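Local atomic coordinates of alpha-1,2-mannosyltransferase (Ktr4), putative (Neosartorya fumigata, PDB entry 7BOP), a protein that is a putative mannosyltransferase of the GT-A clan that binds guanosine-5'-diphosphate and a manganese ion. Residues 194-205 with 336-347. Numbering follows the deposited sequence.
With MN (manganese (II) ion), chain G; GDP (guanosine-5'-diphosphate), chain H.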
loop_
_atom_site.group_PDB
_atom_site.type_symbol
_atom_site.label_atom_id
_atom_site.label_comp_id
_atom_site.label_asym_id
_atom_site.label_seq_id
_atom_site.Cartn_x
_atom_site.Cartn_y
_atom_site.Cartn_z
ATOM N N GLU A 194 6.061 4.073 5.426
ATOM C CA GLU A 194 6.957 5.001 4.755
ATOM C C GLU A 194 7.330 6.146 5.678
ATOM O O GLU A 194 6.554 6.499 6.560
ATOM C CB GLU A 194 6.288 5.608 3.519
ATOM C CG GLU A 194 6.156 4.639 2.362
ATOM C CD GLU A 194 5.952 5.297 0.999
ATOM O OE1 GLU A 194 5.691 4.475 0.094
ATOM O OE2 GLU A 194 6.048 6.566 0.807
ATOM N N PRO A 195 8.495 6.772 5.441
ATOM C CA PRO A 195 8.825 7.988 6.183
ATOM C C PRO A 195 7.893 9.156 5.836
ATOM O O PRO A 195 7.292 9.167 4.771
ATOM C CB PRO A 195 10.261 8.292 5.744
ATOM C CG PRO A 195 10.404 7.641 4.422
ATOM C CD PRO A 195 9.536 6.423 4.456
ATOM N N LYS A 196 7.762 10.096 6.769
ATOM C CA LYS A 196 7.000 11.320 6.603
ATOM C C LYS A 196 5.482 11.097 6.540
ATOM O O LYS A 196 4.768 11.895 5.942
ATOM C CB LYS A 196 7.482 12.098 5.373
ATOM C CG LYS A 196 7.328 13.610 5.507
ATOM C CD LYS A 196 7.896 14.314 4.283
ATOM C CE LYS A 196 7.440 15.760 4.183
ATOM N NZ LYS A 196 8.168 16.646 5.129
ATOM N N VAL A 197 4.993 10.024 7.151
ATOM C CA VAL A 197 3.549 9.803 7.247
ATOM C C VAL A 197 3.116 10.029 8.679
ATOM O O VAL A 197 3.932 9.935 9.608
ATOM C CB VAL A 197 3.119 8.401 6.755
ATOM C CG1 VAL A 197 3.616 8.167 5.342
ATOM C CG2 VAL A 197 3.586 7.302 7.690
ATOM N N GLN A 198 1.835 10.324 8.861
ATOM C CA GLN A 198 1.272 10.503 10.196
ATOM C C GLN A 198 0.223 9.450 10.514
ATOM O O GLN A 198 -0.526 9.006 9.638
ATOM C CB GLN A 198 0.644 11.887 10.348
ATOM C CG GLN A 198 1.504 13.050 9.880
ATOM C CD GLN A 198 0.847 14.381 10.190
ATOM O OE1 GLN A 198 0.852 14.820 11.331
ATOM N NE2 GLN A 198 0.243 15.009 9.186
ATOM N N PHE A 199 0.155 9.085 11.787
ATOM C CA PHE A 199 -0.942 8.279 12.334
ATOM C C PHE A 199 -1.617 9.098 13.415
ATOM O O PHE A 199 -0.944 9.626 14.313
ATOM C CB PHE A 199 -0.445 6.946 12.887
ATOM C CG PHE A 199 0.160 6.059 11.852
ATOM C CD1 PHE A 199 -0.639 5.202 11.097
ATOM C CD2 PHE A 199 1.525 6.093 11.598
ATOM C CE1 PHE A 199 -0.085 4.387 10.119
ATOM C CE2 PHE A 199 2.083 5.280 10.620
ATOM C CZ PHE A 199 1.276 4.419 9.885
ATOM N N PHE A 200 -2.941 9.205 13.330
ATOM C CA PHE A 200 -3.714 10.131 14.148
ATOM C C PHE A 200 -4.521 9.506 15.279
ATOM O O PHE A 200 -4.954 10.241 16.157
ATOM C CB PHE A 200 -4.687 10.917 13.267
ATOM C CG PHE A 200 -4.025 11.738 12.191
ATOM C CD1 PHE A 200 -3.202 12.811 12.517
ATOM C CD2 PHE A 200 -4.240 11.445 10.835
ATOM C CE1 PHE A 200 -2.606 13.573 11.518
ATOM C CE2 PHE A 200 -3.657 12.208 9.841
ATOM C CZ PHE A 200 -2.835 13.275 10.179
ATOM N N CYS A 201 -4.752 8.186 15.250
ATOM C CA CYS A 201 -5.728 7.537 16.136
ATOM C C CYS A 201 -5.131 6.388 16.911
ATOM O O CYS A 201 -4.435 5.553 16.342
ATOM C CB CYS A 201 -6.921 6.982 15.348
ATOM S SG CYS A 201 -7.650 8.167 14.202
ATOM N N ASN A 202 -5.429 6.331 18.204
ATOM C CA ASN A 202 -5.083 5.160 19.005
ATOM C C ASN A 202 -5.841 3.964 18.471
ATOM O O ASN A 202 -7.030 4.054 18.184
ATOM C CB ASN A 202 -5.407 5.377 20.482
ATOM C CG ASN A 202 -4.481 6.389 21.129
ATOM O OD1 ASN A 202 -3.335 6.532 20.730
ATOM N ND2 ASN A 202 -4.977 7.101 22.114
ATOM N N VAL A 203 -5.130 2.862 18.303
ATOM C CA VAL A 203 -5.714 1.601 17.881
ATOM C C VAL A 203 -5.427 0.606 19.008
ATOM O O VAL A 203 -4.262 0.395 19.364
ATOM C CB VAL A 203 -5.121 1.165 16.535
ATOM C CG1 VAL A 203 -5.624 -0.221 16.127
ATOM C CG2 VAL A 203 -5.480 2.188 15.467
ATOM N N ASP A 204 -6.486 0.018 19.559
ATOM C CA ASP A 204 -6.399 -0.763 20.793
ATOM C C ASP A 204 -6.611 -2.261 20.606
ATOM O O ASP A 204 -6.971 -2.953 21.550
ATOM C CB ASP A 204 -7.394 -0.183 21.810
ATOM C CG ASP A 204 -6.993 1.197 22.279
ATOM O OD1 ASP A 204 -5.797 1.399 22.538
ATOM O OD2 ASP A 204 -7.860 2.077 22.372
ATOM N N TYR A 205 -6.388 -2.751 19.388
ATOM C CA TYR A 205 -6.391 -4.181 19.108
ATOM C C TYR A 205 -5.221 -4.530 18.199
ATOM O O TYR A 205 -4.677 -3.667 17.489
ATOM C CB TYR A 205 -7.731 -4.628 18.503
ATOM C CG TYR A 205 -8.057 -3.983 17.165
ATOM C CD1 TYR A 205 -8.654 -2.715 17.100
ATOM C CD2 TYR A 205 -7.747 -4.626 15.967
ATOM C CE1 TYR A 205 -8.943 -2.111 15.867
ATOM C CE2 TYR A 205 -8.029 -4.031 14.733
ATOM C CZ TYR A 205 -8.626 -2.766 14.690
ATOM O OH TYR A 205 -8.899 -2.184 13.461
ATOM N N PHE A 336 -9.302 -0.234 6.498
ATOM C CA PHE A 336 -8.965 0.124 7.880
ATOM C C PHE A 336 -9.380 1.568 8.128
ATOM O O PHE A 336 -8.548 2.443 8.332
ATOM C CB PHE A 336 -7.461 -0.070 8.159
ATOM C CG PHE A 336 -7.101 -1.455 8.580
ATOM C CD1 PHE A 336 -7.416 -1.903 9.857
ATOM C CD2 PHE A 336 -6.465 -2.318 7.709
ATOM C CE1 PHE A 336 -7.072 -3.193 10.261
ATOM C CE2 PHE A 336 -6.134 -3.608 8.106
ATOM C CZ PHE A 336 -6.439 -4.039 9.376
ATOM N N ARG A 337 -10.686 1.796 8.147
ATOM C CA ARG A 337 -11.245 3.129 8.329
ATOM C C ARG A 337 -10.853 3.748 9.668
ATOM O O ARG A 337 -10.727 4.963 9.761
ATOM C CB ARG A 337 -12.768 3.111 8.196
ATOM C CG ARG A 337 -13.524 2.328 9.266
ATOM C CD ARG A 337 -14.725 1.613 8.663
ATOM N NE ARG A 337 -15.857 2.482 8.535
ATOM C CZ ARG A 337 -16.911 2.302 7.734
ATOM N NH1 ARG A 337 -17.047 1.271 6.891
ATOM N NH2 ARG A 337 -17.853 3.218 7.781
ATOM N N ASP A 338 -10.626 2.901 10.671
ATOM C CA ASP A 338 -10.257 3.339 12.020
ATOM C C ASP A 338 -8.787 3.689 12.230
ATOM O O ASP A 338 -8.431 4.173 13.312
ATOM C CB ASP A 338 -10.697 2.296 13.065
ATOM C CG ASP A 338 -10.135 0.895 12.801
ATOM O OD1 ASP A 338 -10.013 0.495 11.619
ATOM O OD2 ASP A 338 -9.846 0.177 13.776
ATOM N N ILE A 339 -7.930 3.457 11.231
ATOM C CA ILE A 339 -6.529 3.889 11.297
ATOM C C ILE A 339 -6.417 5.253 10.624
ATOM O O ILE A 339 -6.411 5.354 9.396
ATOM C CB ILE A 339 -5.561 2.877 10.663
ATOM C CG1 ILE A 339 -5.689 1.526 11.374
ATOM C CG2 ILE A 339 -4.128 3.397 10.744
ATOM C CD1 ILE A 339 -4.840 0.418 10.778
ATOM N N GLY A 340 -6.346 6.295 11.448
ATOM C CA GLY A 340 -6.148 7.649 10.979
ATOM C C GLY A 340 -4.778 7.771 10.350
ATOM O O GLY A 340 -3.776 7.398 10.968
ATOM N N TYR A 341 -4.728 8.289 9.125
ATOM C CA TYR A 341 -3.518 8.222 8.315
ATOM C C TYR A 341 -3.369 9.406 7.375
ATOM O O TYR A 341 -4.361 9.913 6.860
ATOM C CB TYR A 341 -3.519 6.911 7.514
ATOM C CG TYR A 341 -2.274 6.693 6.679
ATOM C CD1 TYR A 341 -1.082 6.258 7.260
ATOM C CD2 TYR A 341 -2.279 6.943 5.314
ATOM C CE1 TYR A 341 0.054 6.061 6.494
ATOM C CE2 TYR A 341 -1.143 6.756 4.546
ATOM C CZ TYR A 341 0.021 6.308 5.139
ATOM O OH TYR A 341 1.141 6.119 4.368
ATOM N N ASN A 342 -2.122 9.828 7.164
ATOM C CA ASN A 342 -1.780 10.863 6.186
ATOM C C ASN A 342 -0.411 10.583 5.583
ATOM O O ASN A 342 0.562 10.399 6.316
ATOM C CB ASN A 342 -1.818 12.261 6.837
ATOM C CG ASN A 342 -1.078 13.339 6.035
ATOM O OD1 ASN A 342 -0.149 13.954 6.548
ATOM N ND2 ASN A 342 -1.497 13.586 4.792
ATOM N N HIS A 343 -0.365 10.509 4.256
ATOM C CA HIS A 343 0.859 10.686 3.450
ATOM C C HIS A 343 0.491 11.866 2.563
ATOM O O HIS A 343 -0.579 11.855 1.953
ATOM C CB HIS A 343 1.163 9.418 2.607
ATOM C CG HIS A 343 2.432 9.476 1.776
ATOM N ND1 HIS A 343 2.581 10.302 0.682
ATOM C CD2 HIS A 343 3.575 8.738 1.834
ATOM C CE1 HIS A 343 3.774 10.108 0.136
ATOM N NE2 HIS A 343 4.401 9.153 0.807
ATOM N N ILE A 344 1.357 12.873 2.475
ATOM C CA ILE A 344 1.029 14.112 1.745
ATOM C C ILE A 344 0.554 13.741 0.325
ATOM O O ILE A 344 1.190 12.907 -0.300
ATOM C CB ILE A 344 2.257 15.068 1.676
ATOM C CG1 ILE A 344 2.578 15.622 3.072
ATOM C CG2 ILE A 344 2.015 16.234 0.711
ATOM C CD1 ILE A 344 3.997 16.133 3.231
ATOM N N PRO A 345 -0.549 14.288 -0.195
ATOM C CA PRO A 345 -1.412 15.287 0.418
ATOM C C PRO A 345 -2.776 14.728 0.871
ATOM O O PRO A 345 -3.725 15.502 1.009
ATOM C CB PRO A 345 -1.610 16.259 -0.751
ATOM C CG PRO A 345 -1.744 15.335 -1.927
ATOM C CD PRO A 345 -0.834 14.167 -1.639
ATOM N N TYR A 346 -2.880 13.415 1.111
ATOM C CA TYR A 346 -4.188 12.784 1.351
ATOM C C TYR A 346 -4.334 12.167 2.739
ATOM O O TYR A 346 -3.336 11.866 3.426
ATOM C CB TYR A 346 -4.504 11.733 0.274
ATOM C CG TYR A 346 -4.448 12.271 -1.128
ATOM C CD1 TYR A 346 -5.318 13.288 -1.547
ATOM C CD2 TYR A 346 -3.528 11.773 -2.048
ATOM C CE1 TYR A 346 -5.256 13.785 -2.841
ATOM C CE2 TYR A 346 -3.473 12.250 -3.347
ATOM C CZ TYR A 346 -4.331 13.260 -3.734
ATOM O OH TYR A 346 -4.257 13.737 -5.012
ATOM N N TYR A 347 -5.595 11.993 3.136
ATOM C CA TYR A 347 -5.964 11.625 4.504
ATOM C C TYR A 347 -7.036 10.545 4.541
ATOM O O TYR A 347 -7.900 10.490 3.677
ATOM C CB TYR A 347 -6.533 12.830 5.262
ATOM C CG TYR A 347 -5.556 13.947 5.456
ATOM C CD1 TYR A 347 -5.262 14.828 4.413
ATOM C CD2 TYR A 347 -4.913 14.130 6.673
ATOM C CE1 TYR A 347 -4.346 15.848 4.576
ATOM C CE2 TYR A 347 -3.994 15.149 6.845
ATOM C CZ TYR A 347 -3.718 16.006 5.800
ATOM O OH TYR A 347 -2.795 17.010 5.961
HETATM MN MN MN G . 6.262 8.392 0.072
HETATM P PB GDP H . 6.261 8.384 -3.144
HETATM O O1B GDP H . 6.507 9.849 -3.364
HETATM O O2B GDP H . 5.699 8.039 -1.754
HETATM O O3B GDP H . 5.557 7.658 -4.274
HETATM O O3A GDP H . 7.781 7.809 -3.203
HETATM P PA GDP H . 8.830 7.765 -1.966
HETATM O O1A GDP H . 10.058 8.572 -2.311
HETATM O O2A GDP H . 8.049 8.011 -0.655
HETATM O "O5'" GDP H . 9.244 6.218 -2.124
HETATM C "C5'" GDP H . 8.367 5.170 -1.709
HETATM C "C4'" GDP H . 9.023 4.346 -0.604
HETATM O "O4'" GDP H . 10.204 3.725 -1.120
HETATM C "C3'" GDP H . 9.499 5.159 0.591
HETATM O "O3'" GDP H . 9.407 4.313 1.750
HETATM C "C2'" GDP H . 10.938 5.518 0.260
HETATM O "O2'" GDP H . 11.731 5.704 1.433
HETATM C "C1'" GDP H . 11.380 4.300 -0.544
HETATM N N9 GDP H . 12.351 4.500 -1.647
HETATM C C8 GDP H . 12.166 5.096 -2.858
HETATM N N7 GDP H . 13.296 5.013 -3.600
HETATM C C5 GDP H . 14.216 4.349 -2.872
HETATM C C6 GDP H . 15.618 3.912 -3.045
HETATM O O6 GDP H . 16.206 4.177 -4.106
HETATM N N1 GDP H . 16.220 3.233 -2.045
HETATM C C2 GDP H . 15.572 2.934 -0.889
HETATM N N2 GDP H . 16.209 2.254 0.099
HETATM N N3 GDP H . 14.291 3.316 -0.664
HETATM C C4 GDP H . 13.584 4.001 -1.598
HETATM O O HOH W 1 3.111 4.452 5.523
HETATM O O HOH W 2 7.440 9.020 2.030
HETATM O O HOH W 3 3.880 12.521 3.505
HETATM O O HOH W 4 -1.714 17.284 8.490
HETATM O O HOH W 5 -4.083 5.969 13.435
HETATM O O HOH W 6 -8.871 3.966 16.059
HETATM O O HOH W 7 -10.570 -2.041 11.213
HETATM O O HOH W 8 6.749 10.624 -0.435
#
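E194 and H343 meet at a manganese ion, bound by E194 OE2 at 2.0 Å and H343 NE2 at 2.1 Å; O2A and O2B of GDP and two waters complete six ligands. The metal bridges both phosphates, as in metal-dependent GT-A glycosyltransferases; strand pairing brings its protein ligands together from distant parts of the chain. H343 CG lies anti to the backbone N (chi1 -178°), carrying the imidazole toward the metal; the ND1 bond to I344 O, with the NE2-manganese bond, holds its rotation. E194 OE1 is salt-bridged to R192.

Q198 and N342 form an antiparallel hydrogen-bonded pair, F199 and Y341 a non-hydrogen-bonded one. Between the side chains of the first pair, Q198 NE2 gives N342 OD1 a nearly straight bond (2.9 Å, 166°); N342 ND2 donates a hydrogen bond to Y346 O from above the carbonyl plane. Y205 OH reaches the syn lone pair of D338 OD2 at 2.6 Å.

On the F199/Y341 face, F199 CE1 touches Y341 CD1 (3.6 Å), rings oblique; past the strand, F200 CE2 presses on N342 CB.

Strand 341-343 lies between 198-199 and 346-348; helix 80-98 packs against F199, strand 218-224 against Y341, and the C201-C355 disulfide ties in the later chain.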